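Local coordinates for fusarinine C esterase sidJ (Aspergillus fumigatus, PDB 6GUP), which hydrolyses the ester bonds of the fungal siderophore fusarinine C, yielding fusarinine and releasing iron, but leaves triacetylfusarinine C intact, at residues T71-T75 with S76-S80; H122-G125 with S126-V129; L214-A217 with M218-L221; A231-F234 with L235-S239; L329-D332 with D333-E336. All coordinates share one frame; numbering follows the deposited sequence.

Interaction 1 (T71-T75 with S76-S80); sequences TLTLT and SSYQS
Ser77 turns its hydroxyl back onto the chain just ahead of it and takes the backbone N-H of Leu74: N to OG is 2.8 Å and the bond is almost straight, at 175° at the hydrogen. With OG lying beside its own backbone N (chi1 -53°), the serine can reach back over the turn, and its CB comes against Leu74 O at 3.3 Å. This is the tight part of the contact. Tyr78 adds to it, its CD2 standing 3.4 Å from Leu74 O, while its hydroxyl passes over the methyl of Thr73, OH to CG2 3.7 Å. A water joins the two side chains, 2.7 Å from Tyr78 OH and 2.9 Å from Thr73 OG1; that threonine hydroxyl also bonds the backbone N of Val24 in the adjoining strand. The looser, partly exposed side belongs to Thr75 and Gln79, which run alongside each other with CG2 of the threonine 3.4 Å from NE2 of the glutamine. Here the backbone does the holding, Gln79 N to Thr75 O at 2.8 Å. Thr75 OG1 turns to Glu92 of helix 86-108, and Tyr78 and Gln79 pack on Ser77 and Leu216 of the second subunit. Strand 67-72 thus gives way to a short, weakly bonded helical turn held by the Ser77 hydroxyl, placed at the dimer contact in the loop after a strand of the alpha/beta-hydrolase sheet.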
loop_
_atom_site.group_PDB
_atom_site.type_symbol
_atom_site.label_atom_id
_atom_site.label_comp_id
_atom_site.label_asym_id
_atom_site.label_seq_id
_atom_site.Cartn_x
_atom_site.Cartn_y
_atom_site.Cartn_z
ATOM N N THR A 71 -6.644 -7.999 -7.484
ATOM C CA THR A 71 -5.699 -7.932 -6.366
ATOM C C THR A 71 -6.151 -6.777 -5.481
ATOM O O THR A 71 -6.938 -5.943 -5.928
ATOM C CB THR A 71 -4.258 -7.690 -6.848
ATOM O OG1 THR A 71 -4.203 -6.493 -7.635
ATOM C CG2 THR A 71 -3.768 -8.863 -7.682
ATOM N N LEU A 72 -5.675 -6.723 -4.236
ATOM C CA LEU A 72 -6.144 -5.694 -3.297
ATOM C C LEU A 72 -5.119 -5.243 -2.266
ATOM O O LEU A 72 -4.117 -5.920 -2.019
ATOM C CB LEU A 72 -7.422 -6.156 -2.577
ATOM C CG LEU A 72 -7.309 -7.021 -1.312
ATOM C CD1 LEU A 72 -8.690 -7.281 -0.732
ATOM C CD2 LEU A 72 -6.584 -8.327 -1.589
ATOM N N THR A 73 -5.409 -4.086 -1.673
ATOM C CA THR A 73 -4.688 -3.574 -0.516
ATOM C C THR A 73 -5.495 -3.849 0.744
ATOM O O THR A 73 -6.729 -3.826 0.725
ATOM C CB THR A 73 -4.445 -2.055 -0.611
ATOM O OG1 THR A 73 -5.697 -1.361 -0.714
ATOM C CG2 THR A 73 -3.576 -1.724 -1.813
ATOM N N LEU A 74 -4.776 -4.120 1.829
ATOM C CA LEU A 74 -5.340 -4.255 3.164
ATOM C C LEU A 74 -4.667 -3.190 4.027
ATOM O O LEU A 74 -3.792 -2.466 3.547
ATOM C CB LEU A 74 -5.050 -5.658 3.711
ATOM C CG LEU A 74 -5.441 -6.848 2.823
ATOM C CD1 LEU A 74 -4.797 -8.134 3.319
ATOM C CD2 LEU A 74 -6.953 -7.001 2.744
ATOM N N THR A 75 -5.069 -3.087 5.291
ATOM C CA THR A 75 -4.353 -2.243 6.256
ATOM C C THR A 75 -2.974 -2.854 6.538
ATOM O O THR A 75 -1.996 -2.129 6.724
ATOM C CB THR A 75 -5.142 -2.083 7.573
ATOM O OG1 THR A 75 -6.427 -1.514 7.293
ATOM C CG2 THR A 75 -4.401 -1.179 8.567
ATOM N N SER A 76 -2.911 -4.186 6.554
ATOM C CA SER A 76 -1.655 -4.918 6.735
ATOM C C SER A 76 -0.662 -4.786 5.572
ATOM O O SER A 76 0.523 -5.081 5.746
ATOM C CB SER A 76 -1.949 -6.394 6.991
ATOM O OG SER A 76 -2.753 -6.538 8.144
ATOM N N SER A 77 -1.142 -4.375 4.395
ATOM C CA SER A 77 -0.263 -3.963 3.292
ATOM C C SER A 77 0.658 -2.819 3.719
ATOM O O SER A 77 1.844 -2.819 3.392
ATOM C CB SER A 77 -1.076 -3.522 2.070
ATOM O OG SER A 77 -2.016 -4.511 1.687
ATOM N N TYR A 78 0.098 -1.861 4.456
ATOM C CA TYR A 78 0.835 -0.690 4.941
ATOM C C TYR A 78 1.440 -0.909 6.339
ATOM O O TYR A 78 2.505 -0.369 6.638
ATOM C CB TYR A 78 -0.076 0.543 4.915
ATOM C CG TYR A 78 -0.742 0.771 3.567
ATOM C CD1 TYR A 78 -0.030 1.312 2.495
ATOM C CD2 TYR A 78 -2.081 0.430 3.357
ATOM C CE1 TYR A 78 -0.628 1.517 1.259
ATOM C CE2 TYR A 78 -2.689 0.632 2.123
ATOM C CZ TYR A 78 -1.959 1.175 1.078
ATOM O OH TYR A 78 -2.549 1.380 -0.148
ATOM N N GLN A 79 0.777 -1.706 7.180
ATOM C CA GLN A 79 1.307 -2.071 8.502
ATOM C C GLN A 79 1.710 -3.549 8.501
ATOM O O GLN A 79 1.046 -4.397 9.105
ATOM C CB GLN A 79 0.282 -1.779 9.609
ATOM C CG GLN A 79 -0.484 -0.473 9.444
ATOM C CD GLN A 79 -1.251 -0.065 10.691
ATOM O OE1 GLN A 79 -0.878 -0.408 11.815
ATOM N NE2 GLN A 79 -2.331 0.684 10.497
ATOM N N SER A 80 2.816 -3.844 7.820
ATOM C CA SER A 80 3.314 -5.219 7.672
ATOM C C SER A 80 4.163 -5.734 8.850
ATOM O O SER A 80 4.576 -6.897 8.851
ATOM C CB SER A 80 4.122 -5.331 6.378
ATOM O OG SER A 80 5.221 -4.436 6.386
HETATM O O HOH W 1 -5.235 1.425 0.127
#

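Interaction 2 (H122-G125 with S126-V129); sequences HSTG and SQCV
Gln127 lies along Thr124 with both side chains pointing the same way, its amide NE2 3.7 Å from the threonine methyl CG2. The glutamine CB and CG lie against Thr124 O, CB at 3.3 Å, and the same oxygen accepts the Gln127 backbone N-H at 3.2 Å from N. One residue earlier, Ser123 O receives the N-H of Ser126 at 3.2 Å from N, and CB of Ser126 presses on it at 3.3 Å. Just before these bonds in the chain, a type II' turn from His122 to Gly125 is closed by Gly125 N to His122 O at 2.9 Å. Ser123 has phi and psi of 55° and -123°, the strained backbone of a nucleophile elbow, consistent with the GxSxG pattern running through Gly121, Ser123 and Gly125. Gly125, the second glycine of that pattern, sits close to His122 O, with no side chain between them. Ser123 OG bonds His327 NE2, and with Asp286 they probably form the catalytic triad. Thr124 OG1 is held by Leu45 N, and His122 ND1 by Gln163 OE1. The elbow carries the chain from strand 117-122 into helix 125-134, with Cys128 against helix 86-108, Val129 on strand 159-163, and Thr124 and Gln127 both touching Asp168 of helix 168-178.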
loop_
_atom_site.group_PDB
_atom_site.type_symbol
_atom_site.label_atom_id
_atom_site.label_comp_id
_atom_site.label_asym_id
_atom_site.label_seq_id
_atom_site.Cartn_x
_atom_site.Cartn_y
_atom_site.Cartn_z
ATOM N N HIS A 122 -1.324 -16.181 -1.978
ATOM C CA HIS A 122 0.044 -16.355 -2.461
ATOM C C HIS A 122 0.997 -16.095 -1.305
ATOM O O HIS A 122 0.898 -15.059 -0.643
ATOM C CB HIS A 122 0.308 -15.395 -3.626
ATOM C CG HIS A 122 1.756 -15.103 -3.876
ATOM N ND1 HIS A 122 2.565 -15.927 -4.629
ATOM C CD2 HIS A 122 2.535 -14.064 -3.489
ATOM C CE1 HIS A 122 3.783 -15.415 -4.684
ATOM N NE2 HIS A 122 3.790 -14.286 -4.000
ATOM N N SER A 123 1.910 -17.039 -1.074
ATOM C CA SER A 123 2.867 -16.979 0.034
ATOM C C SER A 123 2.122 -16.818 1.375
ATOM O O SER A 123 1.251 -17.636 1.683
ATOM C CB SER A 123 3.922 -15.891 -0.223
ATOM O OG SER A 123 4.869 -15.841 0.829
ATOM N N THR A 124 2.426 -15.771 2.146
ATOM C CA THR A 124 1.757 -15.524 3.429
ATOM C C THR A 124 0.309 -15.019 3.297
ATOM O O THR A 124 -0.407 -14.948 4.294
ATOM C CB THR A 124 2.560 -14.534 4.297
ATOM O OG1 THR A 124 2.782 -13.322 3.568
ATOM C CG2 THR A 124 3.901 -15.142 4.693
ATOM N N GLY A 125 -0.117 -14.671 2.080
ATOM C CA GLY A 125 -1.533 -14.436 1.784
ATOM C C GLY A 125 -2.410 -15.669 1.967
ATOM O O GLY A 125 -3.618 -15.543 2.158
ATOM N N SER A 126 -1.804 -16.858 1.893
ATOM C CA SER A 126 -2.483 -18.120 2.214
ATOM C C SER A 126 -2.976 -18.206 3.663
ATOM O O SER A 126 -3.966 -18.893 3.933
ATOM C CB SER A 126 -1.563 -19.307 1.925
ATOM O OG SER A 126 -1.195 -19.343 0.557
ATOM N N GLN A 127 -2.290 -17.527 4.584
ATOM C CA GLN A 127 -2.748 -17.411 5.974
ATOM C C GLN A 127 -4.123 -16.751 6.032
ATOM O O GLN A 127 -5.008 -17.225 6.739
ATOM C CB GLN A 127 -1.771 -16.595 6.828
ATOM C CG GLN A 127 -0.400 -17.224 7.031
ATOM C CD GLN A 127 0.601 -16.262 7.649
ATOM O OE1 GLN A 127 0.228 -15.299 8.323
ATOM N NE2 GLN A 127 1.883 -16.519 7.421
ATOM N N CYS A 128 -4.289 -15.661 5.279
ATOM C CA CYS A 128 -5.575 -14.955 5.188
ATOM C C CYS A 128 -6.703 -15.842 4.651
ATOM O O CYS A 128 -7.842 -15.732 5.105
ATOM C CB CYS A 128 -5.452 -13.705 4.309
ATOM S SG CYS A 128 -4.075 -12.618 4.740
ATOM N N VAL A 129 -6.376 -16.721 3.703
ATOM C CA VAL A 129 -7.353 -17.641 3.105
ATOM C C VAL A 129 -7.852 -18.653 4.142
ATOM O O VAL A 129 -9.060 -18.802 4.326
ATOM C CB VAL A 129 -6.773 -18.375 1.865
ATOM C CG1 VAL A 129 -7.754 -19.411 1.322
ATOM C CG2 VAL A 129 -6.416 -17.375 0.771
#

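Interaction 3 (L214-A217 with M218-L221); sequences LPLA and MTSL
The backbone enters helix 216-222 through Pro215 at the N-cap, whose carbonyl oxygen takes the N-H of Thr219 at 3.0 Å from N. Leu216 O repeats the pattern one residue on, accepting Ser220 N at 3.1 Å. Thr219 packs its side chain on this first turn: its methyl CG2 meets CB of Leu214 at 3.8 Å, while OG1, placed between the backbone N and the carbonyl carbon (chi1 55°), faces the oxygens of Pro215 and Leu216. A water bridges from that hydroxyl, 2.7 Å from OG1, to Leu214 O, to which it donates at 2.8 Å, so the carbonyl of the residue before the N-cap is tied to the first turn. On another side Met218 runs alongside the proline, SD reaching the ring carbon CG at 3.8 Å. The thioether is bent at chi3, and the side chain continues onto Val191, Lys194 and Leu195 of helix 185-205. Ser220 OG lies 3.4 Å from Leu216 O, a weak bond whose proton is not settled, with the Leu216 CD1 methyl close beside it at 3.2 Å from OG. Chemically the contact is divided: proline and methionine give a greasy patch facing helix 185-205, whereas the threonine hydroxyl and the water add polar partners to the Leu214 and Pro215 carbonyls, although where the OG1 proton goes is not settled.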
loop_
_atom_site.group_PDB
_atom_site.type_symbol
_atom_site.label_atom_id
_atom_site.label_comp_id
_atom_site.label_asym_id
_atom_site.label_seq_id
_atom_site.Cartn_x
_atom_site.Cartn_y
_atom_site.Cartn_z
ATOM N N LEU A 214 12.170 -3.330 14.952
ATOM C CA LEU A 214 13.546 -3.815 14.945
ATOM C C LEU A 214 14.244 -3.328 13.673
ATOM O O LEU A 214 13.571 -3.053 12.675
ATOM C CB LEU A 214 13.582 -5.344 15.037
ATOM C CG LEU A 214 12.906 -5.943 16.278
ATOM C CD1 LEU A 214 12.753 -7.449 16.134
ATOM C CD2 LEU A 214 13.673 -5.603 17.547
ATOM N N PRO A 215 15.589 -3.211 13.701
ATOM C CA PRO A 215 16.305 -2.659 12.545
ATOM C C PRO A 215 16.155 -3.513 11.289
ATOM O O PRO A 215 16.308 -4.736 11.349
ATOM C CB PRO A 215 17.773 -2.634 13.003
ATOM C CG PRO A 215 17.734 -2.781 14.481
ATOM C CD PRO A 215 16.520 -3.601 14.775
ATOM N N LEU A 216 15.852 -2.858 10.172
ATOM C CA LEU A 216 15.672 -3.534 8.885
ATOM C C LEU A 216 16.986 -4.176 8.422
ATOM O O LEU A 216 16.975 -5.273 7.860
ATOM C CB LEU A 216 15.128 -2.548 7.834
ATOM C CG LEU A 216 14.377 -3.043 6.589
ATOM C CD1 LEU A 216 15.290 -3.766 5.615
ATOM C CD2 LEU A 216 13.163 -3.900 6.931
ATOM N N ALA A 217 18.106 -3.497 8.679
ATOM C CA ALA A 217 19.445 -4.039 8.406
ATOM C C ALA A 217 19.633 -5.445 8.981
ATOM O O ALA A 217 20.161 -6.325 8.306
ATOM C CB ALA A 217 20.517 -3.110 8.958
ATOM N N MET A 218 19.186 -5.636 10.222
ATOM C CA MET A 218 19.313 -6.915 10.930
ATOM C C MET A 218 18.257 -7.952 10.530
ATOM O O MET A 218 18.605 -9.097 10.240
ATOM C CB MET A 218 19.261 -6.680 12.445
ATOM C CG MET A 218 20.429 -5.858 12.969
ATOM S SD MET A 218 20.326 -5.500 14.734
ATOM C CE MET A 218 20.826 -7.064 15.442
ATOM N N THR A 219 16.981 -7.559 10.521
ATOM C CA THR A 219 15.873 -8.502 10.277
ATOM C C THR A 219 15.882 -9.125 8.878
ATOM O O THR A 219 15.553 -10.302 8.723
ATOM C CB THR A 219 14.486 -7.856 10.500
ATOM O OG1 THR A 219 14.360 -6.681 9.690
ATOM C CG2 THR A 219 14.278 -7.497 11.967
ATOM N N SER A 220 16.257 -8.336 7.873
ATOM C CA SER A 220 16.319 -8.816 6.483
ATOM C C SER A 220 17.393 -9.876 6.213
ATOM O O SER A 220 17.297 -10.608 5.225
ATOM C CB SER A 220 16.496 -7.644 5.517
ATOM O OG SER A 220 15.279 -6.934 5.415
ATOM N N LEU A 221 18.405 -9.952 7.078
ATOM C CA LEU A 221 19.403 -11.025 7.011
ATOM C C LEU A 221 18.817 -12.387 7.361
ATOM O O LEU A 221 19.272 -13.407 6.839
ATOM C CB LEU A 221 20.577 -10.745 7.953
ATOM C CG LEU A 221 21.369 -9.455 7.735
ATOM C CD1 LEU A 221 22.607 -9.459 8.616
ATOM C CD2 LEU A 221 21.745 -9.254 6.274
HETATM O O HOH W 2 12.697 -4.706 10.603
#

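Interaction 4 (A231-F234 with L235-S239); sequences ARRF and LSLTS
Thr238 sets its methyl over one face of the Phe234 ring, a CH-pi contact made one turn apart in helix 231-238, close to the helix's C-terminal end. CG2 stands 3.9 Å from the ring centroid and 27° off the ring normal, so it sits toward the rim, nearer CZ and CE2 than the centre. The two side chains meet at a slant. Phe234 has CG anti to its backbone N (chi1 173°), which carries the ring outward, leaning slightly toward the C-terminal end, within reach of Thr238, and a chi2 near 90° turns a flat side to the threonine. Thr238 answers with OG1 between its backbone N and carbonyl carbon, leaving the methyl to reach the ring while the hydroxyl makes a weak bond to Phe234 O. That carbonyl also takes weak bonds from the N-H groups of Leu237 and Thr238, so three donors share it where the helix is running out. The ring is covered further by Thr196 and Ala199 of helix 185-205, and Phe192 of the same helix lies on Thr238.

Arg233 forms a salt bridge with Asp249 through NH1; Leu237 CD2 approaches its NH2 at 4.4 Å from an oblique direction. Leu237 CG rests on Arg233 O at 3.5 Å. Earlier in the helix Leu235 N bonds Ala231 O at 3.0 Å, the next bond, Ser236 N to Arg232 O, is weak, and CG of Leu235 packs on Ala231 O at 3.5 Å. After the last turn the chain leaves helical geometry at Ser239, whose backbone N still bonds Leu235 O at 2.9 Å.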
loop_
_atom_site.group_PDB
_atom_site.type_symbol
_atom_site.label_atom_id
_atom_site.label_comp_id
_atom_site.label_asym_id
_atom_site.label_seq_id
_atom_site.Cartn_x
_atom_site.Cartn_y
_atom_site.Cartn_z
ATOM N N ALA A 231 8.946 -5.844 17.386
ATOM C CA ALA A 231 9.443 -6.799 18.377
ATOM C C ALA A 231 8.420 -7.894 18.671
ATOM O O ALA A 231 8.773 -9.073 18.742
ATOM C CB ALA A 231 9.818 -6.079 19.660
ATOM N N ARG A 232 7.159 -7.496 18.836
ATOM C CA ARG A 232 6.075 -8.447 19.101
ATOM C C ARG A 232 5.838 -9.406 17.942
ATOM O O ARG A 232 5.595 -10.595 18.168
ATOM C CB ARG A 232 4.771 -7.724 19.441
ATOM C CG ARG A 232 4.764 -7.145 20.842
ATOM C CD ARG A 232 3.397 -6.609 21.218
ATOM N NE ARG A 232 3.021 -5.427 20.447
ATOM C CZ ARG A 232 1.913 -4.710 20.650
ATOM N NH1 ARG A 232 1.048 -5.037 21.610
ATOM N NH2 ARG A 232 1.664 -3.651 19.890
ATOM N N ARG A 233 5.905 -8.895 16.716
ATOM C CA ARG A 233 5.738 -9.743 15.542
ATOM C C ARG A 233 6.897 -10.712 15.365
ATOM O O ARG A 233 6.681 -11.879 15.046
ATOM C CB ARG A 233 5.560 -8.926 14.268
ATOM C CG ARG A 233 4.987 -9.791 13.173
ATOM C CD ARG A 233 4.903 -9.165 11.795
ATOM N NE ARG A 233 4.968 -10.222 10.781
ATOM C CZ ARG A 233 4.076 -11.210 10.634
ATOM N NH1 ARG A 233 2.999 -11.311 11.416
ATOM N NH2 ARG A 233 4.261 -12.119 9.680
ATOM N N PHE A 234 8.117 -10.224 15.560
ATOM C CA PHE A 234 9.304 -11.069 15.470
ATOM C C PHE A 234 9.284 -12.208 16.502
ATOM O O PHE A 234 9.665 -13.336 16.178
ATOM C CB PHE A 234 10.574 -10.225 15.620
ATOM C CG PHE A 234 11.831 -11.037 15.697
ATOM C CD1 PHE A 234 12.580 -11.309 14.557
ATOM C CD2 PHE A 234 12.259 -11.547 16.915
ATOM C CE1 PHE A 234 13.737 -12.069 14.634
ATOM C CE2 PHE A 234 13.407 -12.307 16.996
ATOM C CZ PHE A 234 14.153 -12.566 15.859
ATOM N N LEU A 235 8.855 -11.909 17.730
ATOM C CA LEU A 235 8.759 -12.927 18.794
ATOM C C LEU A 235 7.822 -14.075 18.451
ATOM O O LEU A 235 8.089 -15.223 18.807
ATOM C CB LEU A 235 8.316 -12.316 20.131
ATOM C CG LEU A 235 9.385 -11.648 20.994
ATOM C CD1 LEU A 235 8.778 -11.259 22.332
ATOM C CD2 LEU A 235 10.601 -12.541 21.205
ATOM N N SER A 236 6.723 -13.750 17.778
ATOM C CA SER A 236 5.792 -14.753 17.261
ATOM C C SER A 236 6.491 -15.769 16.352
ATOM O O SER A 236 6.219 -16.970 16.429
ATOM C CB SER A 236 4.660 -14.071 16.487
ATOM O OG SER A 236 3.621 -14.984 16.189
ATOM N N LEU A 237 7.400 -15.278 15.511
ATOM C CA LEU A 237 8.091 -16.109 14.523
ATOM C C LEU A 237 9.229 -16.970 15.093
ATOM O O LEU A 237 9.548 -18.006 14.506
ATOM C CB LEU A 237 8.605 -15.238 13.362
ATOM C CG LEU A 237 7.590 -14.275 12.715
ATOM C CD1 LEU A 237 8.140 -13.641 11.444
ATOM C CD2 LEU A 237 6.249 -14.946 12.439
ATOM N N THR A 238 9.827 -16.561 16.218
ATOM C CA THR A 238 11.001 -17.259 16.783
ATOM C C THR A 238 10.810 -17.993 18.114
ATOM O O THR A 238 11.577 -18.912 18.408
ATOM C CB THR A 238 12.182 -16.291 16.969
ATOM O OG1 THR A 238 11.835 -15.269 17.912
ATOM C CG2 THR A 238 12.541 -15.658 15.653
ATOM N N SER A 239 9.824 -17.591 18.920
ATOM C CA SER A 239 9.573 -18.250 20.212
ATOM C C SER A 239 9.130 -19.696 19.996
ATOM O O SER A 239 8.633 -20.026 18.917
ATOM C CB SER A 239 8.527 -17.489 21.036
ATOM O OG SER A 239 9.082 -16.308 21.589
#

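Interaction 5 (L329-D332 with D333-E336); sequences LSND and DQAE
The side chains of Asn331 and Gln334 run side by side, CB to CG 3.8 Å, with their amide planes 82° apart, while the Asn331 amide is turned only 35° from the carboxylate of Asp333. That carboxylate is met from above its plane by the Gln334 amide, NE2 to OD2 3.0 Å, and OD2 itself lies a little out of the amide plane. At the other end of the same amide, OE1 approaches Leu329, 3.7 Å from CA and 3.8 Å from CG, the two side chains crossing at about a right angle. Gln334 gets there because its chain bends at chi2 (-72°), which folds the amide back toward Leu329. Its CB rests on Leu329 O at 3.5 Å. Between Asn331 and Asp333 the contact is made by aliphatic carbons, CB to CB 3.8 Å. Overlapping the type I turn from Asp332 to Ala335, the N-cap residue Gln334 makes a weak bond from its N to Asn331 O. The Asn331 N-H is buried here without a partner. Gln334 is gripped further, OE1 by Ser326 N and NE2 by Asn324 O, so a buried amide ties together the loop that carries His327 of the probable catalytic triad. That loop runs from strand 320-322, at the edge of the sheet, into helix 335-353, whose Pro337 and Leu341 cover Leu329 and whose Arg338 holds the Leu329 and Asn331 carbonyls.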
loop_
_atom_site.group_PDB
_atom_site.type_symbol
_atom_site.label_atom_id
_atom_site.label_comp_id
_atom_site.label_asym_id
_atom_site.label_seq_id
_atom_site.Cartn_x
_atom_site.Cartn_y
_atom_site.Cartn_z
ATOM N N LEU A 329 8.290 -18.444 -7.936
ATOM C CA LEU A 329 8.405 -18.726 -9.377
ATOM C C LEU A 329 8.901 -17.494 -10.163
ATOM O O LEU A 329 8.441 -17.220 -11.275
ATOM C CB LEU A 329 7.072 -19.260 -9.941
ATOM C CG LEU A 329 6.493 -20.546 -9.324
ATOM C CD1 LEU A 329 5.744 -20.295 -8.019
ATOM C CD2 LEU A 329 5.570 -21.242 -10.317
ATOM N N SER A 330 9.857 -16.774 -9.573
ATOM C CA SER A 330 10.285 -15.454 -10.066
ATOM C C SER A 330 11.259 -15.491 -11.244
ATOM O O SER A 330 11.256 -14.581 -12.076
ATOM C CB SER A 330 10.940 -14.656 -8.933
ATOM O OG SER A 330 10.138 -14.654 -7.766
ATOM N N ASN A 331 12.086 -16.534 -11.312
ATOM C CA ASN A 331 13.243 -16.563 -12.218
ATOM C C ASN A 331 12.868 -16.691 -13.696
ATOM O O ASN A 331 11.708 -16.918 -14.046
ATOM C CB ASN A 331 14.189 -17.722 -11.854
ATOM C CG ASN A 331 14.647 -17.689 -10.405
ATOM O OD1 ASN A 331 14.740 -16.626 -9.790
ATOM N ND2 ASN A 331 14.938 -18.861 -9.854
ATOM N N ASP A 332 13.881 -16.543 -14.548
ATOM C CA ASP A 332 13.787 -16.895 -15.969
ATOM C C ASP A 332 13.800 -18.423 -16.118
ATOM O O ASP A 332 13.185 -18.975 -17.034
ATOM C CB ASP A 332 14.943 -16.265 -16.754
ATOM C CG ASP A 332 14.918 -14.740 -16.719
ATOM O OD1 ASP A 332 16.001 -14.132 -16.589
ATOM O OD2 ASP A 332 13.820 -14.151 -16.815
ATOM N N ASP A 333 14.530 -19.081 -15.215
ATOM C CA ASP A 333 14.452 -20.532 -14.962
ATOM C C ASP A 333 13.013 -21.063 -14.792
ATOM O O ASP A 333 12.696 -22.165 -15.244
ATOM C CB ASP A 333 15.295 -20.851 -13.707
ATOM C CG ASP A 333 15.038 -22.239 -13.142
ATOM O OD1 ASP A 333 15.184 -23.230 -13.888
ATOM O OD2 ASP A 333 14.700 -22.335 -11.942
ATOM N N GLN A 334 12.159 -20.259 -14.159
ATOM C CA GLN A 334 10.800 -20.654 -13.761
ATOM C C GLN A 334 9.687 -20.486 -14.815
ATOM O O GLN A 334 8.505 -20.553 -14.467
ATOM C CB GLN A 334 10.420 -19.873 -12.493
ATOM C CG GLN A 334 11.304 -20.192 -11.299
ATOM C CD GLN A 334 11.038 -21.571 -10.740
ATOM O OE1 GLN A 334 9.893 -21.923 -10.467
ATOM N NE2 GLN A 334 12.093 -22.356 -10.554
ATOM N N ALA A 335 10.047 -20.293 -16.085
ATOM C CA ALA A 335 9.060 -20.180 -17.170
ATOM C C ALA A 335 8.112 -21.384 -17.260
ATOM O O ALA A 335 6.902 -21.210 -17.420
ATOM C CB ALA A 335 9.762 -19.969 -18.504
ATOM N N GLU A 336 8.665 -22.593 -17.148
ATOM C CA GLU A 336 7.881 -23.832 -17.275
ATOM C C GLU A 336 6.990 -24.114 -16.046
ATOM O O GLU A 336 5.814 -24.447 -16.221
ATOM C CB GLU A 336 8.791 -25.026 -17.636
ATOM C CG GLU A 336 8.089 -26.377 -17.767
ATOM C CD GLU A 336 7.940 -27.129 -16.451
ATOM O OE1 GLU A 336 6.817 -27.593 -16.162
ATOM O OE2 GLU A 336 8.937 -27.260 -15.708
#

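The five contacts follow one another along the chain. Interactions 1 and 2 come at the ends of strands 67-72 and 117-122 of the mixed sheet, centres about 12 Å apart; interaction 5 follows edge strand 320-322. Interactions 3 and 4 lie in successive helices, 216-222 and 231-238, centres about 13 Å apart, and touch through Leu214 and Phe234. Arg233 CD packs on Ser80 O, joining interaction 4 to interaction 1. Both helical contacts are on the same side of the chain's centre, about 23 and 19 Å from it, against about 1 Å for interaction 2. Interaction 2 holds the probable nucleophile and interaction 5 lies on the loop carrying His327, its probable partner; interactions 1, 3 and 4 are set further out than interaction 2.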